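Local coordinates for extracellular solute-binding protein, family 1 (Bifidobacterium longum subsp. infantis, PDB 6FTH), which probably binds human milk oligosaccharides outside the cell and delivers them to an ABC transporter for uptake, at residues A[454-457]-A[458-461]; A[490-493]-A[494-498]. All coordinates share one frame; numbering follows the deposited sequence.

Both contacts are local and lie in the C-terminal, helical part of the chain. Interaction 1 (454-461) comes first, where the loop after helix 436-439 turns into the long helix 457-484, and it closes only the first turn of that helix. Interaction 2 (490-498) opens after it has closed and stays within helix 487-500, the next helix along. The two neither nest nor cross: they stand in series, their centres about 26 Å apart and their nearest atoms about 14 Å. Helix 457-484 links them, since its start forms interaction 1 while W481, V474 and K477 further along receive side chains of interaction 2. Helix 503-518 returns to cover interaction 1 through W510 and W513.

Interaction 1. Residues A[454-457]-A[458-461]; sequences NPDP and TDSN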
loop_
_atom_site.group_PDB
_atom_site.type_symbol
_atom_site.label_atom_id
_atom_site.label_comp_id
_atom_site.label_asym_id
_atom_site.label_seq_id
_atom_site.Cartn_x
_atom_site.Cartn_y
_atom_site.Cartn_z
ATOM N N ASN A 454 -4.373 -15.623 -3.761
ATOM C CA ASN A 454 -4.266 -15.972 -2.340
ATOM C C ASN A 454 -3.880 -17.449 -2.212
ATOM O O ASN A 454 -4.753 -18.315 -2.377
ATOM C CB ASN A 454 -5.636 -15.759 -1.669
ATOM C CG ASN A 454 -6.202 -14.328 -1.833
ATOM O OD1 ASN A 454 -7.394 -14.129 -2.171
ATOM N ND2 ASN A 454 -5.373 -13.341 -1.556
ATOM N N PRO A 455 -2.615 -17.788 -1.912
ATOM C CA PRO A 455 -2.264 -19.206 -1.691
ATOM C C PRO A 455 -2.995 -19.774 -0.490
ATOM O O PRO A 455 -3.294 -19.065 0.471
ATOM C CB PRO A 455 -0.759 -19.161 -1.430
ATOM C CG PRO A 455 -0.290 -17.897 -2.086
ATOM C CD PRO A 455 -1.415 -16.941 -1.855
ATOM N N ASP A 456 -3.259 -21.080 -0.541
ATOM C CA ASP A 456 -3.935 -21.743 0.556
ATOM C C ASP A 456 -3.026 -21.818 1.781
ATOM O O ASP A 456 -1.859 -21.417 1.745
ATOM C CB ASP A 456 -4.485 -23.097 0.104
ATOM C CG ASP A 456 -3.418 -24.177 -0.069
ATOM O OD1 ASP A 456 -2.215 -23.957 0.189
ATOM O OD2 ASP A 456 -3.816 -25.276 -0.492
ATOM N N PRO A 457 -3.565 -22.275 2.920
ATOM C CA PRO A 457 -2.783 -22.205 4.157
ATOM C C PRO A 457 -1.501 -22.989 4.112
ATOM O O PRO A 457 -0.475 -22.484 4.574
ATOM C CB PRO A 457 -3.751 -22.742 5.227
ATOM C CG PRO A 457 -5.085 -22.572 4.653
ATOM C CD PRO A 457 -4.942 -22.738 3.172
ATOM N N THR A 458 -1.508 -24.192 3.520
ATOM C CA THR A 458 -0.293 -24.990 3.469
ATOM C C THR A 458 0.770 -24.283 2.643
ATOM O O THR A 458 1.938 -24.188 3.041
ATOM C CB THR A 458 -0.605 -26.364 2.863
ATOM O OG1 THR A 458 -1.502 -27.088 3.716
ATOM C CG2 THR A 458 0.662 -27.180 2.692
ATOM N N ASP A 459 0.379 -23.790 1.467
ATOM C CA ASP A 459 1.355 -23.137 0.614
ATOM C C ASP A 459 1.782 -21.791 1.189
ATOM O O ASP A 459 2.945 -21.405 1.040
ATOM C CB ASP A 459 0.807 -22.971 -0.801
ATOM C CG ASP A 459 0.861 -24.255 -1.611
ATOM O OD1 ASP A 459 1.429 -25.270 -1.148
ATOM O OD2 ASP A 459 0.307 -24.225 -2.710
ATOM N N SER A 460 0.863 -21.081 1.855
ATOM C CA SER A 460 1.233 -19.838 2.528
ATOM C C SER A 460 2.301 -20.073 3.583
ATOM O O SER A 460 3.268 -19.313 3.678
ATOM C CB SER A 460 -0.007 -19.198 3.147
ATOM O OG SER A 460 -0.868 -18.704 2.144
ATOM N N ASN A 461 2.169 -21.145 4.364
ATOM C CA ASN A 461 3.174 -21.435 5.372
ATOM C C ASN A 461 4.513 -21.801 4.732
ATOM O O ASN A 461 5.573 -21.384 5.207
ATOM C CB ASN A 461 2.666 -22.523 6.324
ATOM C CG ASN A 461 1.515 -22.026 7.207
ATOM O OD1 ASN A 461 1.401 -20.842 7.492
ATOM N ND2 ASN A 461 0.664 -22.945 7.630
#
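An N-cap opens helix 457-484, with D456 in the capping position and P457 as the first residue of the helix. D456 OD1 accepts from D459 N at 2.9 Å; the N-H points nearly straight at it (166°) and meets the oxygen almost along its C-O axis. The carboxylate gets there because CG is swung in over the main chain, flanked by both N and C of its own residue (chi1 74°), which brings OD1 to the D459 N-H. The helix's own bonds begin at once: S460 N donates to D456 O at 2.7 Å, and N461 N to P457 O at 3.0 Å. S460 OG reaches back over the same turn, 2.9 Å from D456 O and 3.0 Å from P455 O, so its single proton has two carbonyls to choose from. CB of P455 lies alongside that hydroxyl, 3.6 Å from S460 OG. D456 and D459 bring like charges close, OD1 of the first 3.9 Å from OD2 of the second with the carboxylate planes 52° apart. K512 in a salt bridge and W513 NE1 in a hydrogen bond both hold D459 OD2, which probably eases the repulsion. P455 also packs on W510 and W513, joining the helix start to helix 503-518. A capping aspartate followed by proline in the first turn is a classic way to begin an alpha-helix.

Interaction 2. Residues A[490-493]-A[494-498]; sequences EWDA and YCKQL
K496 NZ takes hold of D492 by both carboxylate oxygens, OD1 at 2.8 Å and OD2 more weakly at 3.0 Å, in a salt bridge one helical turn long. The ammonium comes to OD1 on its syn side, 17° out of the carboxylate plane. A bend at the last torsion of the lysine (chi4 69°) turns NZ back toward D492, and K496 CG passes 3.4 Å from D492 O on the way. Elsewhere round helix 487-500, W491 meets two residues over the same face of its indole. C495 SG sits over the face of the five-membered ring, 3.8 Å from its centroid, a sulfur-aromatic contact. Y494 approaches the six-membered ring obliquely, planes 36° apart, bringing its CD2/CE2 side over the rim of that face, CE2 3.6 Å from W491 CZ3. Y494 OH is hydrogen-bonded to L246 O, which probably helps to fix the phenol, and W481 of helix 457-484 meets the tyrosine ring edge-to-face. K252 adds a cation-pi contact to W491. The helix backbone closes the same turn, for example C495 N to W491 O at 3.0 Å. An exposed i to i+4 salt bridge combined with a buried aromatic side is typical of an amphipathic surface alpha-helix.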
loop_
_atom_site.group_PDB
_atom_site.type_symbol
_atom_site.label_atom_id
_atom_site.label_comp_id
_atom_site.label_asym_id
_atom_site.label_seq_id
_atom_site.Cartn_x
_atom_site.Cartn_y
_atom_site.Cartn_z
ATOM N N GLU A 490 30.130 -12.226 -6.442
ATOM C CA GLU A 490 29.338 -12.935 -5.444
ATOM C C GLU A 490 27.962 -13.358 -5.950
ATOM O O GLU A 490 27.236 -14.054 -5.231
ATOM C CB GLU A 490 29.181 -12.066 -4.184
ATOM C CG GLU A 490 30.525 -11.739 -3.557
ATOM C CD GLU A 490 30.437 -10.915 -2.307
ATOM O OE1 GLU A 490 29.334 -10.483 -1.905
ATOM O OE2 GLU A 490 31.501 -10.692 -1.698
ATOM N N TRP A 491 27.593 -12.958 -7.158
ATOM C CA TRP A 491 26.223 -13.151 -7.635
ATOM C C TRP A 491 25.866 -14.628 -7.794
ATOM O O TRP A 491 24.795 -15.064 -7.362
ATOM C CB TRP A 491 26.067 -12.418 -8.960
ATOM C CG TRP A 491 24.723 -12.520 -9.594
ATOM C CD1 TRP A 491 24.412 -13.244 -10.686
ATOM C CD2 TRP A 491 23.510 -11.853 -9.193
ATOM N NE1 TRP A 491 23.089 -13.096 -10.993
ATOM C CE2 TRP A 491 22.512 -12.240 -10.090
ATOM C CE3 TRP A 491 23.186 -10.966 -8.163
ATOM C CZ2 TRP A 491 21.198 -11.761 -10.002
ATOM C CZ3 TRP A 491 21.895 -10.506 -8.068
ATOM C CH2 TRP A 491 20.911 -10.912 -8.976
ATOM N N ASP A 492 26.738 -15.416 -8.425
ATOM C CA ASP A 492 26.414 -16.826 -8.639
ATOM C C ASP A 492 26.196 -17.556 -7.313
ATOM O O ASP A 492 25.230 -18.314 -7.159
ATOM C CB ASP A 492 27.522 -17.483 -9.462
ATOM C CG ASP A 492 27.278 -18.970 -9.690
ATOM O OD1 ASP A 492 26.363 -19.314 -10.465
ATOM O OD2 ASP A 492 28.004 -19.797 -9.094
ATOM N N ALA A 493 27.060 -17.325 -6.327
ATOM C CA ALA A 493 26.877 -18.006 -5.053
ATOM C C ALA A 493 25.580 -17.565 -4.385
ATOM O O ALA A 493 24.884 -18.373 -3.766
ATOM C CB ALA A 493 28.071 -17.730 -4.142
ATOM N N TYR A 494 25.244 -16.278 -4.486
ATOM C CA TYR A 494 24.003 -15.803 -3.891
ATOM C C TYR A 494 22.793 -16.488 -4.521
ATOM O O TYR A 494 21.876 -16.908 -3.805
ATOM C CB TYR A 494 23.943 -14.278 -4.036
ATOM C CG TYR A 494 22.586 -13.612 -4.119
ATOM C CD1 TYR A 494 21.938 -13.205 -2.987
ATOM C CD2 TYR A 494 22.014 -13.311 -5.347
ATOM C CE1 TYR A 494 20.725 -12.565 -3.053
ATOM C CE2 TYR A 494 20.797 -12.666 -5.434
ATOM C CZ TYR A 494 20.164 -12.294 -4.286
ATOM O OH TYR A 494 18.959 -11.644 -4.319
ATOM N N CYS A 495 22.785 -16.610 -5.853
ATOM C CA CYS A 495 21.661 -17.235 -6.545
ATOM C C CYS A 495 21.515 -18.688 -6.111
ATOM O O CYS A 495 20.410 -19.152 -5.820
ATOM C CB CYS A 495 21.853 -17.136 -8.058
ATOM S SG CYS A 495 21.629 -15.457 -8.725
ATOM N N LYS A 496 22.628 -19.401 -6.008
ATOM C CA LYS A 496 22.551 -20.779 -5.543
ATOM C C LYS A 496 22.078 -20.841 -4.099
ATOM O O LYS A 496 21.330 -21.744 -3.717
ATOM C CB LYS A 496 23.918 -21.434 -5.694
ATOM C CG LYS A 496 24.351 -21.605 -7.124
ATOM C CD LYS A 496 25.809 -22.050 -7.155
ATOM C CE LYS A 496 26.138 -22.848 -8.392
ATOM N NZ LYS A 496 26.120 -22.019 -9.609
ATOM N N GLN A 497 22.499 -19.883 -3.277
ATOM C CA GLN A 497 22.059 -19.869 -1.891
ATOM C C GLN A 497 20.546 -19.696 -1.790
ATOM O O GLN A 497 19.888 -20.377 -0.995
ATOM C CB GLN A 497 22.802 -18.786 -1.085
ATOM C CG GLN A 497 22.503 -18.810 0.403
ATOM C CD GLN A 497 23.356 -17.840 1.203
ATOM O OE1 GLN A 497 24.034 -16.982 0.648
ATOM N NE2 GLN A 497 23.333 -17.989 2.511
ATOM N N LEU A 498 19.962 -18.777 -2.577
ATOM C CA LEU A 498 18.513 -18.583 -2.506
ATOM C C LEU A 498 17.772 -19.836 -2.952
ATOM O O LEU A 498 16.756 -20.212 -2.356
ATOM C CB LEU A 498 18.079 -17.379 -3.353
ATOM C CG LEU A 498 18.679 -16.023 -2.924
ATOM C CD1 LEU A 498 17.887 -14.880 -3.600
ATOM C CD2 LEU A 498 18.684 -15.833 -1.400
#